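Local coordinates for outer membrane protein Omp121 (Bacteroides thetaiotaomicron, PDB 5FQ8) that probably takes up nutrients across the outer membrane as a TonB-dependent receptor, a plugged beta-barrel transporter associated with a second protein and bound metal ions, at residues P605-S610 with Y629-V634; N633-N638 with S685-Q690; S273-S278 with K292-A297. All coordinates share one frame; numbering follows the deposited sequence.

Contact 1 (P605-S610 with Y629-V634); sequences PVYAQS and YSAGNV. With MG (magnesium ion), chain L.
A magnesium site shared with the chain of another protein lies where strand 629-631 gives way to Gly632 and Asn633. Ala631 O and Asn633 OD1 each stand 2.2 Å from MG; waters 1 and 2 and a backbone atom of the other protein's chain complete the five ligands observed. Asn633 reaches the ion with CG anti to its carbonyl carbon, beside the backbone N. Ser630 forms a second shell: its OG, anti to its own N, accepts a bond from water 1 at 2.7 Å and also bonds to an acidic side chain of the other protein's chain. The cation would be expected to polarise both waters, which suits water 1 to donating here.

What presents these ligands is a short antiparallel ladder, twisted so that its strand directions make 140°. Ala608 and Ser630 form its hydrogen-bonded pair. Ser630 N donates to Ala608 O at 2.8 Å, with 159° at the hydrogen and nearly along the C=O axis, while the return bond from Ala608 N to Ser630 O, 2.9 Å, is more bent. Just past the strand end Gly632 N donates to Val606 O at 3.1 Å, so the backbone between the two metal ligands is itself tied to 605-610.

In one of the two flanking non-hydrogen-bonded pairs, Tyr607 and Ala631 share a sheet face, Tyr607 CE2 lying 4.4 Å from Ala631 CB. The hydroxyl of Tyr607 is hydrogen-bonded to a polar side chain of the other protein's chain. Tyr607 O lies at the edge of the Tyr629 ring, near its plane, 3.9 Å from Tyr629 CD1, and Tyr629 OH bonds to Asn507 OD1 of the second subunit.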
loop_
_atom_site.group_PDB
_atom_site.type_symbol
_atom_site.label_atom_id
_atom_site.label_comp_id
_atom_site.label_asym_id
_atom_site.label_seq_id
_atom_site.Cartn_x
_atom_site.Cartn_y
_atom_site.Cartn_z
ATOM N N PRO B 605 18.064 15.132 -15.851
ATOM C CA PRO B 605 18.255 13.771 -15.356
ATOM C C PRO B 605 17.593 13.615 -14.013
ATOM O O PRO B 605 17.438 14.572 -13.260
ATOM C CB PRO B 605 19.774 13.638 -15.245
ATOM C CG PRO B 605 20.344 14.818 -15.939
ATOM C CD PRO B 605 19.322 15.888 -15.869
ATOM N N VAL B 606 17.183 12.396 -13.716
ATOM C CA VAL B 606 16.610 12.115 -12.416
ATOM C C VAL B 606 17.302 10.908 -11.821
ATOM O O VAL B 606 17.992 10.156 -12.506
ATOM C CB VAL B 606 15.101 11.874 -12.475
ATOM C CG1 VAL B 606 14.427 12.993 -13.213
ATOM C CG2 VAL B 606 14.816 10.545 -13.096
ATOM N N TYR B 607 17.126 10.745 -10.520
ATOM C CA TYR B 607 17.556 9.554 -9.808
ATOM C C TYR B 607 16.326 8.878 -9.226
ATOM O O TYR B 607 15.579 9.490 -8.465
ATOM C CB TYR B 607 18.547 9.897 -8.694
ATOM C CG TYR B 607 19.915 10.355 -9.115
ATOM C CD1 TYR B 607 20.147 11.667 -9.496
ATOM C CD2 TYR B 607 20.990 9.485 -9.078
ATOM C CE1 TYR B 607 21.411 12.091 -9.848
ATOM C CE2 TYR B 607 22.258 9.901 -9.431
ATOM C CZ TYR B 607 22.461 11.198 -9.813
ATOM O OH TYR B 607 23.716 11.598 -10.167
ATOM N N ALA B 608 16.118 7.632 -9.574
ATOM C CA ALA B 608 14.952 6.935 -9.070
ATOM C C ALA B 608 15.302 6.161 -7.814
ATOM O O ALA B 608 16.458 5.886 -7.538
ATOM C CB ALA B 608 14.396 5.988 -10.126
ATOM N N GLN B 609 14.286 5.835 -7.036
ATOM C CA GLN B 609 14.477 4.870 -5.975
ATOM C C GLN B 609 14.933 3.566 -6.595
ATOM O O GLN B 609 14.339 3.087 -7.556
ATOM C CB GLN B 609 13.193 4.666 -5.191
ATOM C CG GLN B 609 13.366 3.849 -3.969
ATOM C CD GLN B 609 12.075 3.260 -3.502
ATOM O OE1 GLN B 609 11.134 3.133 -4.269
ATOM N NE2 GLN B 609 12.011 2.904 -2.238
ATOM N N SER B 610 16.000 2.994 -6.055
ATOM C CA SER B 610 16.645 1.880 -6.720
ATOM C C SER B 610 15.699 0.698 -6.855
ATOM O O SER B 610 15.040 0.294 -5.899
ATOM C CB SER B 610 17.903 1.488 -5.958
ATOM O OG SER B 610 18.785 2.591 -5.875
ATOM N N TYR B 629 19.136 5.084 -4.049
ATOM C CA TYR B 629 18.776 5.770 -5.269
ATOM C C TYR B 629 19.690 5.301 -6.387
ATOM O O TYR B 629 20.819 4.880 -6.144
ATOM C CB TYR B 629 18.862 7.267 -5.063
ATOM C CG TYR B 629 17.684 7.808 -4.297
ATOM C CD1 TYR B 629 16.507 8.132 -4.953
ATOM C CD2 TYR B 629 17.730 7.968 -2.928
ATOM C CE1 TYR B 629 15.419 8.618 -4.275
ATOM C CE2 TYR B 629 16.649 8.448 -2.240
ATOM C CZ TYR B 629 15.492 8.777 -2.922
ATOM O OH TYR B 629 14.390 9.261 -2.264
ATOM N N SER B 630 19.178 5.326 -7.609
ATOM C CA SER B 630 19.897 4.842 -8.773
ATOM C C SER B 630 19.805 5.870 -9.887
ATOM O O SER B 630 18.878 6.675 -9.931
ATOM C CB SER B 630 19.346 3.507 -9.251
ATOM O OG SER B 630 20.207 2.923 -10.206
ATOM N N ALA B 631 20.771 5.841 -10.791
ATOM C CA ALA B 631 20.754 6.772 -11.910
ATOM C C ALA B 631 19.715 6.339 -12.924
ATOM O O ALA B 631 19.682 5.174 -13.333
ATOM C CB ALA B 631 22.118 6.859 -12.575
ATOM N N GLY B 632 18.883 7.290 -13.336
ATOM C CA GLY B 632 17.737 6.956 -14.163
ATOM C C GLY B 632 18.158 6.470 -15.534
ATOM O O GLY B 632 19.132 6.949 -16.117
ATOM N N ASN B 633 17.405 5.522 -16.059
ATOM C CA ASN B 633 17.866 4.874 -17.271
ATOM C C ASN B 633 17.585 5.663 -18.536
ATOM O O ASN B 633 17.988 5.209 -19.608
ATOM C CB ASN B 633 17.241 3.495 -17.388
ATOM C CG ASN B 633 17.764 2.544 -16.367
ATOM O OD1 ASN B 633 18.529 2.916 -15.484
ATOM N ND2 ASN B 633 17.355 1.300 -16.472
ATOM N N VAL B 634 16.929 6.817 -18.457
ATOM C CA VAL B 634 16.557 7.586 -19.639
ATOM C C VAL B 634 17.305 8.906 -19.618
ATOM O O VAL B 634 17.020 9.778 -18.801
ATOM C CB VAL B 634 15.048 7.811 -19.723
ATOM C CG1 VAL B 634 14.743 8.769 -20.848
ATOM C CG2 VAL B 634 14.347 6.503 -19.930
HETATM MG MG MG L . 20.306 3.308 -14.326
HETATM O O HOH W 1 19.423 2.350 -12.758
HETATM O O HOH W 2 20.984 4.692 -15.616
#

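Contact 2 (N633-N638 with S685-Q690); sequences NVLGSN and SGYTAQ. With MG (magnesium ion), chain L.
The Tyr687 ring carries Leu635 CD1 over one face, 3.7 Å from the ring centroid and 22° off the normal, which meets the geometry of a CH-pi contact. The methyl is offset toward the rim, its nearest ring atom being CZ, while the carbonyl carbon of Asn633 sits at the ring edge. CG of Leu635 stands anti to its backbone N (chi1 -177°); the other methyl, CD2, lies 3.9 Å from Gln690 CD, alongside that extended chain. Gln690 NE2 bonds to a polar side chain of another protein's chain, and water 3 joins Gln690 OE1 to Gly636 O.

Parallel bridges pair Val634 with Ala689 and Leu635 with Gln690. Leu635 N donates to Ala689 O at 2.8 Å, almost straight at 173°. Asn633 O takes Thr688 N at 2.8 Å in the carbonyl plane and Thr688 OG1 at 3.2 Å from above it, plus a weak bond from Ala689 N. Water 2, a magnesium ligand, donates to Gly686 O.

Asn633 is thus gripped twice, its backbone oxygen by clustered donors and its OD1 by the cation, so the parallel pairing probably restrains how that ligand meets the metal.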
loop_
_atom_site.group_PDB
_atom_site.type_symbol
_atom_site.label_atom_id
_atom_site.label_comp_id
_atom_site.label_asym_id
_atom_site.label_seq_id
_atom_site.Cartn_x
_atom_site.Cartn_y
_atom_site.Cartn_z
ATOM N N ASN B 633 17.405 5.522 -16.059
ATOM C CA ASN B 633 17.866 4.874 -17.271
ATOM C C ASN B 633 17.585 5.663 -18.536
ATOM O O ASN B 633 17.988 5.209 -19.608
ATOM C CB ASN B 633 17.241 3.495 -17.388
ATOM C CG ASN B 633 17.764 2.544 -16.367
ATOM O OD1 ASN B 633 18.529 2.916 -15.484
ATOM N ND2 ASN B 633 17.355 1.300 -16.472
ATOM N N VAL B 634 16.929 6.817 -18.457
ATOM C CA VAL B 634 16.557 7.586 -19.639
ATOM C C VAL B 634 17.305 8.906 -19.618
ATOM O O VAL B 634 17.020 9.778 -18.801
ATOM C CB VAL B 634 15.048 7.811 -19.723
ATOM C CG1 VAL B 634 14.743 8.769 -20.848
ATOM C CG2 VAL B 634 14.347 6.503 -19.930
ATOM N N LEU B 635 18.225 9.068 -20.543
ATOM C CA LEU B 635 19.111 10.216 -20.525
ATOM C C LEU B 635 18.343 11.460 -20.910
ATOM O O LEU B 635 17.720 11.505 -21.967
ATOM C CB LEU B 635 20.269 9.981 -21.486
ATOM C CG LEU B 635 21.374 11.016 -21.583
ATOM C CD1 LEU B 635 22.017 11.185 -20.230
ATOM C CD2 LEU B 635 22.376 10.545 -22.589
ATOM N N GLY B 636 18.377 12.465 -20.065
ATOM C CA GLY B 636 17.732 13.708 -20.405
ATOM C C GLY B 636 18.528 14.485 -21.427
ATOM O O GLY B 636 19.685 14.194 -21.708
ATOM N N SER B 637 17.890 15.500 -22.000
ATOM C CA SER B 637 18.518 16.306 -23.035
ATOM C C SER B 637 18.012 17.724 -22.913
ATOM O O SER B 637 16.804 17.938 -22.832
ATOM C CB SER B 637 18.214 15.761 -24.432
ATOM O OG SER B 637 18.706 16.638 -25.426
ATOM N N ASN B 638 18.924 18.681 -22.889
ATOM C CA ASN B 638 18.553 20.084 -22.934
ATOM C C ASN B 638 18.813 20.697 -24.299
ATOM O O ASN B 638 18.674 21.912 -24.459
ATOM C CB ASN B 638 19.292 20.865 -21.843
ATOM C CG ASN B 638 20.793 20.697 -21.914
ATOM O OD1 ASN B 638 21.300 19.809 -22.591
ATOM N ND2 ASN B 638 21.514 21.549 -21.207
ATOM N N SER B 685 25.936 2.050 -22.597
ATOM C CA SER B 685 26.223 3.463 -22.483
ATOM C C SER B 685 25.934 3.992 -21.104
ATOM O O SER B 685 26.275 5.139 -20.821
ATOM C CB SER B 685 25.392 4.237 -23.490
ATOM O OG SER B 685 24.057 3.802 -23.399
ATOM N N GLY B 686 25.305 3.194 -20.259
ATOM C CA GLY B 686 24.843 3.646 -18.972
ATOM C C GLY B 686 23.378 3.999 -18.929
ATOM O O GLY B 686 22.823 4.133 -17.840
ATOM N N TYR B 687 22.742 4.156 -20.076
ATOM C CA TYR B 687 21.321 4.431 -20.160
ATOM C C TYR B 687 20.708 3.515 -21.206
ATOM O O TYR B 687 21.398 3.044 -22.105
ATOM C CB TYR B 687 21.079 5.885 -20.511
ATOM C CG TYR B 687 21.767 6.890 -19.615
ATOM C CD1 TYR B 687 23.128 7.128 -19.713
ATOM C CD2 TYR B 687 21.045 7.626 -18.696
ATOM C CE1 TYR B 687 23.747 8.061 -18.911
ATOM C CE2 TYR B 687 21.656 8.554 -17.893
ATOM C CZ TYR B 687 23.004 8.766 -18.007
ATOM O OH TYR B 687 23.603 9.696 -17.204
ATOM N N THR B 688 19.419 3.236 -21.060
ATOM C CA THR B 688 18.701 2.419 -22.026
ATOM C C THR B 688 17.952 3.234 -23.058
ATOM O O THR B 688 17.391 2.656 -23.994
ATOM C CB THR B 688 17.696 1.530 -21.332
ATOM O OG1 THR B 688 16.973 2.318 -20.390
ATOM C CG2 THR B 688 18.377 0.451 -20.631
ATOM N N ALA B 689 17.910 4.549 -22.903
ATOM C CA ALA B 689 17.250 5.388 -23.882
ATOM C C ALA B 689 17.778 6.794 -23.733
ATOM O O ALA B 689 18.264 7.179 -22.674
ATOM C CB ALA B 689 15.733 5.363 -23.717
ATOM N N GLN B 690 17.695 7.551 -24.810
ATOM C CA GLN B 690 18.030 8.961 -24.778
ATOM C C GLN B 690 16.901 9.721 -25.432
ATOM O O GLN B 690 16.414 9.316 -26.485
ATOM C CB GLN B 690 19.345 9.257 -25.484
ATOM C CG GLN B 690 19.679 10.725 -25.462
ATOM C CD GLN B 690 20.939 11.063 -26.198
ATOM O OE1 GLN B 690 21.372 12.208 -26.200
ATOM N NE2 GLN B 690 21.535 10.073 -26.840
HETATM MG MG MG L . 20.306 3.308 -14.326
HETATM O O HOH W 3 21.264 14.148 -24.141
HETATM O O HOH W 2 20.984 4.692 -15.616
HETATM O O HOH W 1 19.423 2.350 -12.758
#

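Contact 3 (S273-S278 with K292-A297); sequences SFSQIS and KYTFSA. With KR0 (3-decanoyloxypropyl decanoate), chain Q.
Six backbone hydrogen bonds join strands 273-278 and 292-297, whose directions differ by 178°. They come as reciprocal N-H to O pairs between Ser273 and Ser296, Ser275 and Thr294, and Ile277 and Lys292. The first pair is typical, Ser296 N donating to Ser273 O at 3.0 Å with 161° at the hydrogen; Lys292 N donates to Ile277 O at 2.8 Å. CA-H...O contacts fill the steps between, as from Tyr293 CA to Ser275 O at 3.3 Å.

Apolar contacts are prominent on the face bearing Phe274, Gln276, Tyr293 and Phe295. Phe274 CZ meets the Tyr293 ring at its edge, 4.0 Å from CD2. Gln276, bent at chi2 (-87°), runs beside Tyr293 and sets its CG 3.5 Å from Tyr293 CE2. An alkyl chain of 3-decanoyloxypropyl decanoate passes over one face of the Phe274 ring, its C14 offset toward the rim and 3.4 Å from Phe274 CZ. On the face of Ser273, Ser275, Ile277, Lys292, Thr294 and Ser296, Ile277 lies alongside the aliphatic part of Lys292, their CB atoms 3.9 Å apart.

Polar contacts gather on that second face. The fully extended Lys292 carries NZ to the backbone oxygens of Ser58, Asn131 and Ile133, surroundings that would favour a charged ammonium. Water 4 accepts from Lys292 NZ at 3.1 Å and is also bonded to Ser275 OG. Ser273 OG bonds to Asp137 OD2.

One face thus meets an alkyl chain and the other the plug region, as expected of a beta hairpin in the up-and-down wall of a TonB-dependent receptor barrel.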
loop_
_atom_site.group_PDB
_atom_site.type_symbol
_atom_site.label_atom_id
_atom_site.label_comp_id
_atom_site.label_asym_id
_atom_site.label_seq_id
_atom_site.Cartn_x
_atom_site.Cartn_y
_atom_site.Cartn_z
ATOM N N SER B 273 -30.095 17.775 -19.750
ATOM C CA SER B 273 -30.211 16.384 -20.167
ATOM C C SER B 273 -29.657 15.446 -19.106
ATOM O O SER B 273 -28.924 15.850 -18.205
ATOM C CB SER B 273 -29.457 16.143 -21.462
ATOM O OG SER B 273 -28.096 16.448 -21.266
ATOM N N PHE B 274 -29.994 14.170 -19.255
ATOM C CA PHE B 274 -29.570 13.113 -18.353
ATOM C C PHE B 274 -29.516 11.816 -19.135
ATOM O O PHE B 274 -30.408 11.537 -19.929
ATOM C CB PHE B 274 -30.533 12.969 -17.181
ATOM C CG PHE B 274 -30.403 11.671 -16.433
ATOM C CD1 PHE B 274 -29.468 11.539 -15.418
ATOM C CD2 PHE B 274 -31.219 10.595 -16.716
ATOM C CE1 PHE B 274 -29.348 10.371 -14.713
ATOM C CE2 PHE B 274 -31.093 9.419 -16.008
ATOM C CZ PHE B 274 -30.154 9.309 -15.009
ATOM N N SER B 275 -28.486 11.019 -18.903
ATOM C CA SER B 275 -28.372 9.735 -19.569
ATOM C C SER B 275 -27.964 8.673 -18.572
ATOM O O SER B 275 -27.236 8.953 -17.623
ATOM C CB SER B 275 -27.365 9.793 -20.700
ATOM O OG SER B 275 -26.137 10.263 -20.207
ATOM N N GLN B 276 -28.445 7.458 -18.795
ATOM C CA GLN B 276 -28.182 6.340 -17.909
ATOM C C GLN B 276 -27.985 5.097 -18.749
ATOM O O GLN B 276 -28.739 4.850 -19.684
ATOM C CB GLN B 276 -29.326 6.140 -16.923
ATOM C CG GLN B 276 -29.151 4.999 -15.971
ATOM C CD GLN B 276 -29.641 3.705 -16.535
ATOM O OE1 GLN B 276 -30.239 3.681 -17.589
ATOM N NE2 GLN B 276 -29.377 2.618 -15.843
ATOM N N ILE B 277 -26.967 4.319 -18.404
ATOM C CA ILE B 277 -26.575 3.117 -19.132
ATOM C C ILE B 277 -26.086 2.096 -18.123
ATOM O O ILE B 277 -25.344 2.435 -17.203
ATOM C CB ILE B 277 -25.483 3.428 -20.174
ATOM C CG1 ILE B 277 -26.006 4.397 -21.214
ATOM C CG2 ILE B 277 -25.013 2.179 -20.846
ATOM C CD1 ILE B 277 -25.031 4.699 -22.274
ATOM N N SER B 278 -26.508 0.847 -18.282
ATOM C CA SER B 278 -26.130 -0.208 -17.351
ATOM C C SER B 278 -25.936 -1.506 -18.106
ATOM O O SER B 278 -26.900 -2.194 -18.424
ATOM C CB SER B 278 -27.164 -0.387 -16.253
ATOM O OG SER B 278 -27.008 0.620 -15.280
ATOM N N LYS B 292 -22.993 3.970 -16.867
ATOM C CA LYS B 292 -22.713 5.344 -17.231
ATOM C C LYS B 292 -23.875 6.204 -16.766
ATOM O O LYS B 292 -25.031 5.802 -16.897
ATOM C CB LYS B 292 -22.486 5.461 -18.725
ATOM C CG LYS B 292 -22.095 6.826 -19.202
ATOM C CD LYS B 292 -22.124 6.906 -20.698
ATOM C CE LYS B 292 -21.579 8.217 -21.168
ATOM N NZ LYS B 292 -21.646 8.360 -22.625
ATOM N N TYR B 293 -23.563 7.344 -16.156
ATOM C CA TYR B 293 -24.538 8.373 -15.806
ATOM C C TYR B 293 -23.959 9.719 -16.203
ATOM O O TYR B 293 -22.812 10.015 -15.877
ATOM C CB TYR B 293 -24.864 8.406 -14.315
ATOM C CG TYR B 293 -25.622 7.241 -13.726
ATOM C CD1 TYR B 293 -24.953 6.146 -13.225
ATOM C CD2 TYR B 293 -26.999 7.264 -13.610
ATOM C CE1 TYR B 293 -25.625 5.089 -12.665
ATOM C CE2 TYR B 293 -27.681 6.209 -13.050
ATOM C CZ TYR B 293 -26.985 5.123 -12.579
ATOM O OH TYR B 293 -27.637 4.054 -12.017
ATOM N N THR B 294 -24.738 10.535 -16.887
ATOM C CA THR B 294 -24.338 11.904 -17.171
ATOM C C THR B 294 -25.459 12.857 -16.806
ATOM O O THR B 294 -26.619 12.467 -16.724
ATOM C CB THR B 294 -23.992 12.107 -18.640
ATOM O OG1 THR B 294 -25.182 11.984 -19.439
ATOM C CG2 THR B 294 -22.985 11.080 -19.071
ATOM N N PHE B 295 -25.088 14.113 -16.574
ATOM C CA PHE B 295 -26.031 15.198 -16.386
ATOM C C PHE B 295 -25.433 16.435 -17.020
ATOM O O PHE B 295 -24.241 16.672 -16.878
ATOM C CB PHE B 295 -26.329 15.449 -14.912
ATOM C CG PHE B 295 -27.370 16.502 -14.685
ATOM C CD1 PHE B 295 -28.712 16.174 -14.712
ATOM C CD2 PHE B 295 -27.009 17.823 -14.474
ATOM C CE1 PHE B 295 -29.664 17.125 -14.525
ATOM C CE2 PHE B 295 -27.959 18.779 -14.285
ATOM C CZ PHE B 295 -29.292 18.432 -14.309
ATOM N N SER B 296 -26.244 17.205 -17.738
ATOM C CA SER B 296 -25.762 18.402 -18.414
ATOM C C SER B 296 -26.774 19.528 -18.289
ATOM O O SER B 296 -27.970 19.296 -18.144
ATOM C CB SER B 296 -25.478 18.137 -19.884
ATOM O OG SER B 296 -25.107 19.334 -20.539
ATOM N N ALA B 297 -26.273 20.752 -18.338
ATOM C CA ALA B 297 -27.110 21.935 -18.259
ATOM C C ALA B 297 -26.399 23.022 -19.033
ATOM O O ALA B 297 -25.272 23.369 -18.699
ATOM C CB ALA B 297 -27.348 22.356 -16.818
HETATM C C1 KR0 Q . -31.805 6.605 -2.321
HETATM O O1 KR0 Q . -32.475 6.704 -3.573
HETATM C C2 KR0 Q . -30.704 7.645 -2.405
HETATM C C3 KR0 Q . -29.745 7.344 -3.543
HETATM C C4 KR0 Q . -30.281 7.112 -9.836
HETATM O O4 KR0 Q . -30.171 7.806 -4.819
HETATM C C5 KR0 Q . -29.614 7.123 -5.978
HETATM C C6 KR0 Q . -31.614 7.856 -10.030
HETATM C C7 KR0 Q . -33.915 6.627 -3.736
HETATM C C8 KR0 Q . -31.626 8.654 -11.340
HETATM O O8 KR0 Q . -28.976 6.111 -5.781
HETATM C C9 KR0 Q . -32.890 9.471 -11.632
HETATM O O9 KR0 Q . -34.620 7.351 -3.059
HETATM C C10 KR0 Q . -29.797 7.644 -7.385
HETATM C C11 KR0 Q . -30.045 6.545 -8.426
HETATM C C12 KR0 Q . -34.522 5.674 -4.743
HETATM C C13 KR0 Q . -34.462 6.248 -6.156
HETATM C C14 KR0 Q . -32.739 10.235 -12.951
HETATM C C15 KR0 Q . -33.680 11.424 -13.115
HETATM C C16 KR0 Q . -32.973 12.588 -13.774
HETATM C C17 KR0 Q . -35.572 7.256 -6.427
HETATM C C18 KR0 Q . -35.075 8.383 -7.328
HETATM C C19 KR0 Q . -35.606 8.281 -8.757
HETATM C C20 KR0 Q . -36.758 9.256 -9.014
HETATM C C21 KR0 Q . -37.026 9.487 -10.501
HETATM C C22 KR0 Q . -38.182 10.461 -10.721
HETATM C C23 KR0 Q . -38.443 10.806 -12.178
HETATM O O HOH W 4 -24.642 8.917 -22.109
#

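Contacts 1 and 2 are one continuous structure: their centres are about 10 Å apart, they share Asn633 and Val634, and strand 629-635 pairs antiparallel with 607-609 and parallel with 689-693. They also touch directly, Gly632 O lying 3.3 Å from Tyr687 CD2. The magnesium ion belongs to both, since contact 1 supplies Ala631 O, the shared Asn633 supplies OD1, and water 2 reaches Gly686 O in contact 2. Contact 3 stands apart in the barrel wall, its centre about 45 Å from that of contact 1 and its nearest atoms about 36 Å from either; it meets lipid-like ligand and plug, whereas 605-610 with 629-634 and 633-638 with 685-690 meet another protein's chain.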